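Local atomic coordinates of Serine/threonine-protein kinase Tel1 (PDB entry 6SKY), a protein that probably phosphorylates serine and threonine residues in [ST]-Q sequences, using ATP, to switch on checkpoint signalling when DNA is damaged. Residues G2464-W2469 against Q2512-Y2517; D2459-G2464 against S2504-A2509; V2030-W2035 against V2039-Q2044. All coordinates share one frame; numbering follows the deposited sequence.

Interaction 1. Residues G2464-W2469 against Q2512-Y2517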
loop_
_atom_site.group_PDB
_atom_site.type_symbol
_atom_site.label_atom_id
_atom_site.label_comp_id
_atom_site.label_asym_id
_atom_site.label_seq_id
_atom_site.Cartn_x
_atom_site.Cartn_y
_atom_site.Cartn_z
ATOM N N GLY A 2464 -34.797 -18.570 -26.109
ATOM C CA GLY A 2464 -34.982 -17.653 -27.212
ATOM C C GLY A 2464 -36.397 -17.550 -27.736
ATOM O O GLY A 2464 -36.769 -16.545 -28.354
ATOM N N MET A 2465 -37.217 -18.564 -27.495
ATOM C CA MET A 2465 -38.489 -18.580 -28.190
ATOM C C MET A 2465 -39.516 -17.648 -27.578
ATOM O O MET A 2465 -40.406 -17.187 -28.291
ATOM C CB MET A 2465 -39.023 -19.999 -28.272
ATOM C CG MET A 2465 -38.984 -20.515 -29.688
ATOM S SD MET A 2465 -38.387 -22.186 -29.841
ATOM C CE MET A 2465 -39.578 -23.008 -28.821
ATOM N N TYR A 2466 -39.399 -17.312 -26.298
ATOM C CA TYR A 2466 -40.287 -16.295 -25.754
ATOM C C TYR A 2466 -39.939 -14.912 -26.276
ATOM O O TYR A 2466 -40.834 -14.091 -26.491
ATOM C CB TYR A 2466 -40.247 -16.318 -24.237
ATOM C CG TYR A 2466 -41.148 -17.357 -23.648
ATOM C CD1 TYR A 2466 -42.505 -17.144 -23.563
ATOM C CD2 TYR A 2466 -40.645 -18.551 -23.184
ATOM C CE1 TYR A 2466 -43.332 -18.086 -23.033
ATOM C CE2 TYR A 2466 -41.466 -19.498 -22.652
ATOM C CZ TYR A 2466 -42.808 -19.262 -22.579
ATOM O OH TYR A 2466 -43.636 -20.213 -22.046
ATOM N N HIS A 2467 -38.657 -14.638 -26.496
ATOM C CA HIS A 2467 -38.269 -13.395 -27.146
ATOM C C HIS A 2467 -38.825 -13.326 -28.552
ATOM O O HIS A 2467 -39.314 -12.277 -28.983
ATOM C CB HIS A 2467 -36.753 -13.264 -27.180
ATOM C CG HIS A 2467 -36.141 -13.046 -25.839
ATOM N ND1 HIS A 2467 -35.441 -14.026 -25.174
ATOM C CD2 HIS A 2467 -36.130 -11.964 -25.031
ATOM C CE1 HIS A 2467 -35.022 -13.555 -24.017
ATOM N NE2 HIS A 2467 -35.430 -12.306 -23.904
ATOM N N ILE A 2468 -38.764 -14.436 -29.284
ATOM C CA ILE A 2468 -39.313 -14.439 -30.636
ATOM C C ILE A 2468 -40.819 -14.225 -30.608
ATOM O O ILE A 2468 -41.362 -13.451 -31.403
ATOM C CB ILE A 2468 -38.937 -15.738 -31.366
ATOM C CG1 ILE A 2468 -37.429 -15.807 -31.543
ATOM C CG2 ILE A 2468 -39.627 -15.809 -32.695
ATOM C CD1 ILE A 2468 -36.821 -14.526 -32.019
ATOM N N TRP A 2469 -41.518 -14.894 -29.693
ATOM C CA TRP A 2469 -42.965 -14.733 -29.607
ATOM C C TRP A 2469 -43.336 -13.293 -29.295
ATOM O O TRP A 2469 -44.223 -12.719 -29.929
ATOM C CB TRP A 2469 -43.549 -15.673 -28.554
ATOM C CG TRP A 2469 -45.034 -15.744 -28.617
ATOM C CD1 TRP A 2469 -45.771 -16.606 -29.351
ATOM C CD2 TRP A 2469 -45.966 -14.900 -27.937
ATOM N NE1 TRP A 2469 -47.104 -16.362 -29.173
ATOM C CE2 TRP A 2469 -47.249 -15.316 -28.305
ATOM C CE3 TRP A 2469 -45.838 -13.833 -27.046
ATOM C CZ2 TRP A 2469 -48.391 -14.709 -27.819
ATOM C CZ3 TRP A 2469 -46.973 -13.233 -26.569
ATOM C CH2 TRP A 2469 -48.229 -13.670 -26.951
ATOM N N GLN A 2512 -49.385 -21.412 -28.267
ATOM C CA GLN A 2512 -50.723 -21.526 -27.695
ATOM C C GLN A 2512 -50.734 -21.129 -26.228
ATOM O O GLN A 2512 -51.653 -20.435 -25.760
ATOM C CB GLN A 2512 -51.239 -22.951 -27.853
ATOM C CG GLN A 2512 -51.149 -23.505 -29.253
ATOM C CD GLN A 2512 -51.965 -22.719 -30.241
ATOM O OE1 GLN A 2512 -52.920 -22.039 -29.874
ATOM N NE2 GLN A 2512 -51.592 -22.800 -31.508
ATOM N N THR A 2513 -49.716 -21.552 -25.485
ATOM C CA THR A 2513 -49.668 -21.259 -24.066
ATOM C C THR A 2513 -49.521 -19.768 -23.806
ATOM O O THR A 2513 -50.162 -19.231 -22.899
ATOM C CB THR A 2513 -48.529 -22.036 -23.436
ATOM O OG1 THR A 2513 -48.834 -23.432 -23.491
ATOM C CG2 THR A 2513 -48.365 -21.626 -22.016
ATOM N N SER A 2514 -48.689 -19.074 -24.581
ATOM C CA SER A 2514 -48.560 -17.641 -24.385
ATOM C C SER A 2514 -49.847 -16.923 -24.748
ATOM O O SER A 2514 -50.211 -15.935 -24.104
ATOM C CB SER A 2514 -47.399 -17.110 -25.205
ATOM O OG SER A 2514 -46.344 -18.044 -25.192
ATOM N N ARG A 2515 -50.560 -17.411 -25.766
ATOM C CA ARG A 2515 -51.840 -16.797 -26.101
ATOM C C ARG A 2515 -52.815 -16.889 -24.936
ATOM O O ARG A 2515 -53.471 -15.903 -24.581
ATOM C CB ARG A 2515 -52.425 -17.442 -27.349
ATOM C CG ARG A 2515 -51.626 -17.153 -28.585
ATOM C CD ARG A 2515 -52.379 -17.525 -29.833
ATOM N NE ARG A 2515 -51.646 -17.119 -31.022
ATOM C CZ ARG A 2515 -51.634 -15.879 -31.496
ATOM N NH1 ARG A 2515 -50.938 -15.591 -32.584
ATOM N NH2 ARG A 2515 -52.315 -14.925 -30.882
ATOM N N VAL A 2516 -52.906 -18.059 -24.303
ATOM C CA VAL A 2516 -53.875 -18.162 -23.213
ATOM C C VAL A 2516 -53.390 -17.440 -21.958
ATOM O O VAL A 2516 -54.204 -16.883 -21.215
ATOM C CB VAL A 2516 -54.243 -19.625 -22.917
ATOM C CG1 VAL A 2516 -54.729 -20.293 -24.177
ATOM C CG2 VAL A 2516 -53.088 -20.369 -22.325
ATOM N N TYR A 2517 -52.080 -17.409 -21.699
ATOM C CA TYR A 2517 -51.577 -16.631 -20.567
ATOM C C TYR A 2517 -51.883 -15.154 -20.738
ATOM O O TYR A 2517 -52.287 -14.481 -19.787
ATOM C CB TYR A 2517 -50.072 -16.822 -20.407
ATOM C CG TYR A 2517 -49.668 -17.835 -19.376
ATOM C CD1 TYR A 2517 -50.018 -17.678 -18.059
ATOM C CD2 TYR A 2517 -48.912 -18.932 -19.720
ATOM C CE1 TYR A 2517 -49.646 -18.591 -17.121
ATOM C CE2 TYR A 2517 -48.538 -19.846 -18.788
ATOM C CZ TYR A 2517 -48.906 -19.670 -17.492
ATOM O OH TYR A 2517 -48.531 -20.586 -16.552
#
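The hydroxyl OG of S2514 faces CE1 of Y2466 at 3.7 Å across the contact, while its hydrogen bond goes back along its own helix to the carbonyl O of I2510. That bond accounts for the polar atom, and the carbon beneath it does the packing. S2514 CB sits over the six-membered ring of W2469, 3.6 Å from its centroid and only 13° off the ring normal, a clean CH-pi contact on one face. With CG anti to the backbone N (chi1 -169°), the indole of W2469 reaches out to helix 2507-2522. NE1 also makes a weak hydrogen bond to D2511 OD1. R2515 follows alongside, its CG 4.1 Å from W2469 CZ2, at the more exposed side. No hydrogen bond joins the two segments, whose axes stay 11.5 Å apart and cross at -58°. Beyond them, Y2517 OH bonds to Q2607 on strand 2604-2611 of the kinase domain's antiparallel sheet. The arrangement is helix-helix packing through a CH-pi contact, joining a FAT-region helix to the helix that borders the kinase N-lobe.

Interaction 2. Residues D2459-G2464 against S2504-A2509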
loop_
_atom_site.group_PDB
_atom_site.type_symbol
_atom_site.label_atom_id
_atom_site.label_comp_id
_atom_site.label_asym_id
_atom_site.label_seq_id
_atom_site.Cartn_x
_atom_site.Cartn_y
_atom_site.Cartn_z
ATOM N N ASP A 2459 -31.063 -24.178 -30.731
ATOM C CA ASP A 2459 -30.316 -24.983 -29.769
ATOM C C ASP A 2459 -30.885 -24.873 -28.365
ATOM O O ASP A 2459 -30.956 -25.871 -27.646
ATOM C CB ASP A 2459 -28.847 -24.581 -29.758
ATOM C CG ASP A 2459 -28.140 -24.933 -31.034
ATOM O OD1 ASP A 2459 -28.806 -25.422 -31.964
ATOM O OD2 ASP A 2459 -26.918 -24.719 -31.112
ATOM N N HIS A 2460 -31.279 -23.677 -27.949
ATOM C CA HIS A 2460 -31.781 -23.427 -26.600
ATOM C C HIS A 2460 -33.147 -22.777 -26.717
ATOM O O HIS A 2460 -33.274 -21.554 -26.614
ATOM C CB HIS A 2460 -30.807 -22.557 -25.812
ATOM C CG HIS A 2460 -29.395 -23.037 -25.881
ATOM N ND1 HIS A 2460 -28.830 -23.828 -24.908
ATOM C CD2 HIS A 2460 -28.442 -22.864 -26.822
ATOM C CE1 HIS A 2460 -27.587 -24.112 -25.243
ATOM N NE2 HIS A 2460 -27.328 -23.541 -26.402
ATOM N N PRO A 2461 -34.198 -23.570 -26.928
ATOM C CA PRO A 2461 -35.503 -22.972 -27.237
ATOM C C PRO A 2461 -36.140 -22.241 -26.073
ATOM O O PRO A 2461 -36.802 -21.219 -26.285
ATOM C CB PRO A 2461 -36.329 -24.182 -27.682
ATOM C CG PRO A 2461 -35.674 -25.330 -27.080
ATOM C CD PRO A 2461 -34.228 -25.032 -27.041
ATOM N N TYR A 2462 -35.957 -22.716 -24.849
ATOM C CA TYR A 2462 -36.541 -22.049 -23.696
ATOM C C TYR A 2462 -35.801 -20.780 -23.308
ATOM O O TYR A 2462 -36.168 -20.147 -22.316
ATOM C CB TYR A 2462 -36.586 -23.004 -22.506
ATOM C CG TYR A 2462 -37.189 -24.335 -22.847
ATOM C CD1 TYR A 2462 -38.501 -24.434 -23.269
ATOM C CD2 TYR A 2462 -36.446 -25.494 -22.754
ATOM C CE1 TYR A 2462 -39.049 -25.642 -23.586
ATOM C CE2 TYR A 2462 -36.989 -26.706 -23.070
ATOM C CZ TYR A 2462 -38.289 -26.775 -23.484
ATOM O OH TYR A 2462 -38.828 -27.995 -23.796
ATOM N N HIS A 2463 -34.771 -20.399 -24.056
ATOM C CA HIS A 2463 -34.068 -19.149 -23.841
ATOM C C HIS A 2463 -34.251 -18.156 -24.972
ATOM O O HIS A 2463 -33.889 -16.990 -24.803
ATOM C CB HIS A 2463 -32.569 -19.402 -23.645
ATOM C CG HIS A 2463 -32.240 -20.137 -22.386
ATOM N ND1 HIS A 2463 -32.351 -21.504 -22.273
ATOM C CD2 HIS A 2463 -31.808 -19.695 -21.185
ATOM C CE1 HIS A 2463 -32.001 -21.872 -21.056
ATOM N NE2 HIS A 2463 -31.668 -20.792 -20.375
ATOM N N GLY A 2464 -34.797 -18.570 -26.109
ATOM C CA GLY A 2464 -34.982 -17.653 -27.212
ATOM C C GLY A 2464 -36.397 -17.550 -27.736
ATOM O O GLY A 2464 -36.769 -16.545 -28.354
ATOM N N SER A 2504 -40.188 -28.242 -33.395
ATOM C CA SER A 2504 -41.478 -28.249 -34.062
ATOM C C SER A 2504 -42.610 -28.641 -33.144
ATOM O O SER A 2504 -43.762 -28.336 -33.457
ATOM C CB SER A 2504 -41.470 -29.197 -35.266
ATOM O OG SER A 2504 -40.934 -28.565 -36.410
ATOM N N SER A 2505 -42.328 -29.318 -32.042
ATOM C CA SER A 2505 -43.302 -29.567 -30.999
ATOM C C SER A 2505 -43.125 -28.635 -29.813
ATOM O O SER A 2505 -43.878 -28.740 -28.843
ATOM C CB SER A 2505 -43.207 -31.016 -30.528
ATOM O OG SER A 2505 -42.001 -31.230 -29.816
ATOM N N ILE A 2506 -42.145 -27.739 -29.860
ATOM C CA ILE A 2506 -41.907 -26.786 -28.791
ATOM C C ILE A 2506 -42.425 -25.404 -29.151
ATOM O O ILE A 2506 -42.908 -24.677 -28.284
ATOM C CB ILE A 2506 -40.410 -26.729 -28.424
ATOM C CG1 ILE A 2506 -39.823 -28.130 -28.350
ATOM C CG2 ILE A 2506 -40.225 -26.041 -27.100
ATOM C CD1 ILE A 2506 -38.393 -28.152 -27.908
ATOM N N TRP A 2507 -42.336 -25.022 -30.410
ATOM C CA TRP A 2507 -42.793 -23.696 -30.791
ATOM C C TRP A 2507 -44.316 -23.589 -30.752
ATOM O O TRP A 2507 -44.833 -22.576 -30.270
ATOM C CB TRP A 2507 -42.255 -23.308 -32.170
ATOM C CG TRP A 2507 -42.882 -22.076 -32.720
ATOM C CD1 TRP A 2507 -43.718 -22.003 -33.774
ATOM C CD2 TRP A 2507 -42.739 -20.740 -32.229
ATOM N NE1 TRP A 2507 -44.107 -20.708 -33.987
ATOM C CE2 TRP A 2507 -43.517 -19.913 -33.046
ATOM C CE3 TRP A 2507 -42.030 -20.166 -31.179
ATOM C CZ2 TRP A 2507 -43.604 -18.547 -32.849
ATOM C CZ3 TRP A 2507 -42.120 -18.814 -30.988
ATOM C CH2 TRP A 2507 -42.899 -18.018 -31.815
ATOM N N PRO A 2508 -45.078 -24.577 -31.244
ATOM C CA PRO A 2508 -46.538 -24.471 -31.109
ATOM C C PRO A 2508 -47.015 -24.478 -29.671
ATOM O O PRO A 2508 -47.995 -23.794 -29.344
ATOM C CB PRO A 2508 -47.039 -25.691 -31.880
ATOM C CG PRO A 2508 -45.990 -25.954 -32.855
ATOM C CD PRO A 2508 -44.721 -25.684 -32.144
ATOM N N ALA A 2509 -46.354 -25.233 -28.798
ATOM C CA ALA A 2509 -46.727 -25.221 -27.390
ATOM C C ALA A 2509 -46.566 -23.829 -26.797
ATOM O O ALA A 2509 -47.474 -23.315 -26.138
ATOM C CB ALA A 2509 -45.890 -26.235 -26.622
#
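P2461 and I2506 bring the two backbones nearest each other, with their CA atoms 7.6 Å apart. On the first segment H2460 leaves helical geometry (phi/psi -125°/82°) as the preceding helix ends, and the chain coils again from P2461. That new turn is loosely bonded: H2463 N reaches H2460 O at 3.2 Å, while the bonds of G2464 N to the carbonyls of H2460 and P2461 are weak. On the other segment I2506 is the last residue before helix 2507-2522. Two chain turns at helix starts therefore face each other.

I2506 does all the reaching across, and it uses two separate methyls. Its chain is extended at the end, CD1 lying anti to CA (chi2 -176°), which puts CD1 4.0 Å from CG of the P2461 ring. The branch methyl CG2 meets Y2462, coming obliquely to within 3.7 Å of CE1, and the two side chains run at about a right angle. Y2462 OH is 4.1 Å from each of the two methyls, CG2 and CD1 of I2506, so the phenol spans the forked end of the isoleucine. M2465, one turn further along helix 2461-2472, also packs on I2506. Were Y2462 replaced by an alanine, CG2 of I2506 would probably lose the ring it rests on, and a gap would be likely to open beside the isoleucine methyls. All the pairing across the two segments is apolar: no hydrogen bond or charge fixes its direction, so across these segments the contact rests on shape and apolar burial alone.

Interaction 3. Residues V2030-W2035 against V2039-Q2044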
loop_
_atom_site.group_PDB
_atom_site.type_symbol
_atom_site.label_atom_id
_atom_site.label_comp_id
_atom_site.label_asym_id
_atom_site.label_seq_id
_atom_site.Cartn_x
_atom_site.Cartn_y
_atom_site.Cartn_z
ATOM N N VAL A 2030 3.651 -37.618 25.942
ATOM C CA VAL A 2030 2.688 -38.681 25.691
ATOM C C VAL A 2030 1.367 -38.291 26.336
ATOM O O VAL A 2030 1.347 -37.675 27.408
ATOM C CB VAL A 2030 3.202 -40.037 26.213
ATOM C CG1 VAL A 2030 3.554 -39.942 27.687
ATOM C CG2 VAL A 2030 2.187 -41.136 25.956
ATOM N N ASN A 2031 0.265 -38.630 25.668
ATOM C CA ASN A 2031 -1.083 -38.249 26.088
ATOM C C ASN A 2031 -1.216 -36.727 26.172
ATOM O O ASN A 2031 -1.435 -36.149 27.238
ATOM C CB ASN A 2031 -1.463 -38.914 27.415
ATOM C CG ASN A 2031 -1.544 -40.421 27.310
ATOM O OD1 ASN A 2031 -0.913 -41.144 28.080
ATOM N ND2 ASN A 2031 -2.320 -40.906 26.349
ATOM N N SER A 2032 -1.070 -36.087 25.016
ATOM C CA SER A 2032 -1.242 -34.650 24.885
ATOM C C SER A 2032 -2.370 -34.358 23.911
ATOM O O SER A 2032 -2.577 -35.086 22.939
ATOM C CB SER A 2032 0.035 -33.974 24.406
ATOM O OG SER A 2032 0.484 -34.568 23.205
ATOM N N ASP A 2033 -3.092 -33.275 24.180
ATOM C CA ASP A 2033 -4.251 -32.881 23.400
ATOM C C ASP A 2033 -3.904 -31.938 22.262
ATOM O O ASP A 2033 -4.796 -31.275 21.726
ATOM C CB ASP A 2033 -5.288 -32.234 24.314
ATOM C CG ASP A 2033 -5.775 -33.174 25.392
ATOM O OD1 ASP A 2033 -5.826 -34.395 25.133
ATOM O OD2 ASP A 2033 -6.105 -32.696 26.498
ATOM N N SER A 2034 -2.638 -31.860 21.881
ATOM C CA SER A 2034 -2.191 -30.955 20.838
ATOM C C SER A 2034 -2.116 -31.696 19.514
ATOM O O SER A 2034 -1.651 -32.834 19.458
ATOM C CB SER A 2034 -0.830 -30.368 21.196
ATOM O OG SER A 2034 -0.500 -29.295 20.347
ATOM N N TRP A 2035 -2.598 -31.059 18.448
ATOM C CA TRP A 2035 -2.525 -31.683 17.135
ATOM C C TRP A 2035 -1.104 -31.677 16.599
ATOM O O TRP A 2035 -0.704 -32.596 15.872
ATOM C CB TRP A 2035 -3.465 -30.973 16.166
ATOM C CG TRP A 2035 -2.990 -29.635 15.772
ATOM C CD1 TRP A 2035 -3.233 -28.465 16.406
ATOM C CD2 TRP A 2035 -2.169 -29.322 14.650
ATOM N NE1 TRP A 2035 -2.616 -27.437 15.750
ATOM C CE2 TRP A 2035 -1.955 -27.941 14.667
ATOM C CE3 TRP A 2035 -1.591 -30.078 13.634
ATOM C CZ2 TRP A 2035 -1.190 -27.301 13.712
ATOM C CZ3 TRP A 2035 -0.839 -29.443 12.692
ATOM C CH2 TRP A 2035 -0.643 -28.071 12.732
ATOM N N VAL A 2039 0.933 -34.964 14.970
ATOM C CA VAL A 2039 1.510 -34.956 13.634
ATOM C C VAL A 2039 3.029 -35.082 13.706
ATOM O O VAL A 2039 3.651 -35.799 12.908
ATOM C CB VAL A 2039 1.049 -33.683 12.907
ATOM C CG1 VAL A 2039 2.007 -33.292 11.856
ATOM C CG2 VAL A 2039 -0.307 -33.912 12.311
ATOM N N TYR A 2040 3.644 -34.423 14.688
ATOM C CA TYR A 2040 5.084 -34.500 14.856
ATOM C C TYR A 2040 5.533 -35.912 15.170
ATOM O O TYR A 2040 6.549 -36.368 14.652
ATOM C CB TYR A 2040 5.525 -33.560 15.966
ATOM C CG TYR A 2040 7.009 -33.549 16.163
ATOM C CD1 TYR A 2040 7.830 -32.926 15.254
ATOM C CD2 TYR A 2040 7.590 -34.163 17.251
ATOM C CE1 TYR A 2040 9.172 -32.916 15.416
ATOM C CE2 TYR A 2040 8.939 -34.154 17.419
ATOM C CZ TYR A 2040 9.723 -33.528 16.495
ATOM O OH TYR A 2040 11.077 -33.504 16.648
ATOM N N LYS A 2041 4.811 -36.610 16.045
ATOM C CA LYS A 2041 5.202 -37.970 16.386
ATOM C C LYS A 2041 5.099 -38.885 15.185
ATOM O O LYS A 2041 5.956 -39.748 14.986
ATOM C CB LYS A 2041 4.355 -38.498 17.533
ATOM C CG LYS A 2041 4.618 -37.796 18.832
ATOM C CD LYS A 2041 4.389 -38.708 19.999
ATOM C CE LYS A 2041 2.934 -39.034 20.166
ATOM N NZ LYS A 2041 2.225 -37.959 20.892
ATOM N N ALA A 2042 4.074 -38.699 14.355
ATOM C CA ALA A 2042 3.988 -39.494 13.132
ATOM C C ALA A 2042 5.186 -39.253 12.216
ATOM O O ALA A 2042 5.800 -40.202 11.715
ATOM C CB ALA A 2042 2.686 -39.195 12.402
ATOM N N TYR A 2043 5.549 -37.989 11.987
ATOM C CA TYR A 2043 6.666 -37.733 11.074
ATOM C C TYR A 2043 8.005 -38.139 11.674
ATOM O O TYR A 2043 8.898 -38.591 10.949
ATOM C CB TYR A 2043 6.709 -36.266 10.659
ATOM C CG TYR A 2043 5.597 -35.897 9.735
ATOM C CD1 TYR A 2043 5.465 -36.509 8.512
ATOM C CD2 TYR A 2043 4.670 -34.947 10.088
ATOM C CE1 TYR A 2043 4.443 -36.185 7.678
ATOM C CE2 TYR A 2043 3.652 -34.616 9.255
ATOM C CZ TYR A 2043 3.538 -35.236 8.059
ATOM O OH TYR A 2043 2.508 -34.897 7.229
ATOM N N GLN A 2044 8.169 -37.977 12.982
ATOM C CA GLN A 2044 9.376 -38.437 13.651
ATOM C C GLN A 2044 9.531 -39.941 13.514
ATOM O O GLN A 2044 10.601 -40.437 13.150
ATOM C CB GLN A 2044 9.328 -38.031 15.116
ATOM C CG GLN A 2044 10.484 -38.503 15.923
ATOM C CD GLN A 2044 10.407 -38.026 17.338
ATOM O OE1 GLN A 2044 9.409 -38.220 18.011
ATOM N NE2 GLN A 2044 11.461 -37.390 17.799
#
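The indole of W2035 meets V2039 at its edge, where CG2 of the valine comes near the ring plane, 4.3 Å from CE3. Side chains of neighbouring helices also touch the ring: Q2082 and A2086 of helix 2077-2097, Q2129 of helix 2124-2143 and D2012 of helix 2011-2021. In V2039, CG1 lies roughly anti to the backbone N (chi1 155°), so that CG2 sits beside N and anti to the carbonyl carbon, facing the preceding turn, 3.8 Å from the carbonyl O of W2035. That same oxygen accepts the backbone N-H of V2039, with N and O 3.0 Å apart, a nearly straight bond of 174° at the hydrogen, with the donor tilted 19° from the carbonyl plane. This is an i to i+4 bond in the first turn of helix 2035-2047, with S2034 in the N-cap position, in the helical solenoid of the FAT domain. Upstream, the loop passes back along the same helix. K2041 points its CB towards it and then folds, its NZ ending 4.5 Å from S2032 OG, too far for a bond. The ammonium group has instead a weak hydrogen bond to the carbonyl of P2029, just before the loop segment.

In the fold
Reading from the N terminus, interaction 3 comes first: with just three residues between its segments, it folds a loop onto the start of helix 2035-2047 in the FAT solenoid. Far along the chain, 2459-2464 opens interaction 2 and 2464-2469 opens interaction 1, the two sharing G2464. The chain then runs through helix 2483-2497 and returns, closing interaction 2 at 2504-2509 and interaction 1 at 2512-2517, so the two loops cross. Together they join helix 2461-2472 to helix 2507-2522 at successive levels, with M2465 against W2507 bridging them. Interaction 3 lies on the opposite side of the chain's centre, about 67 Å centre to centre from interaction 1.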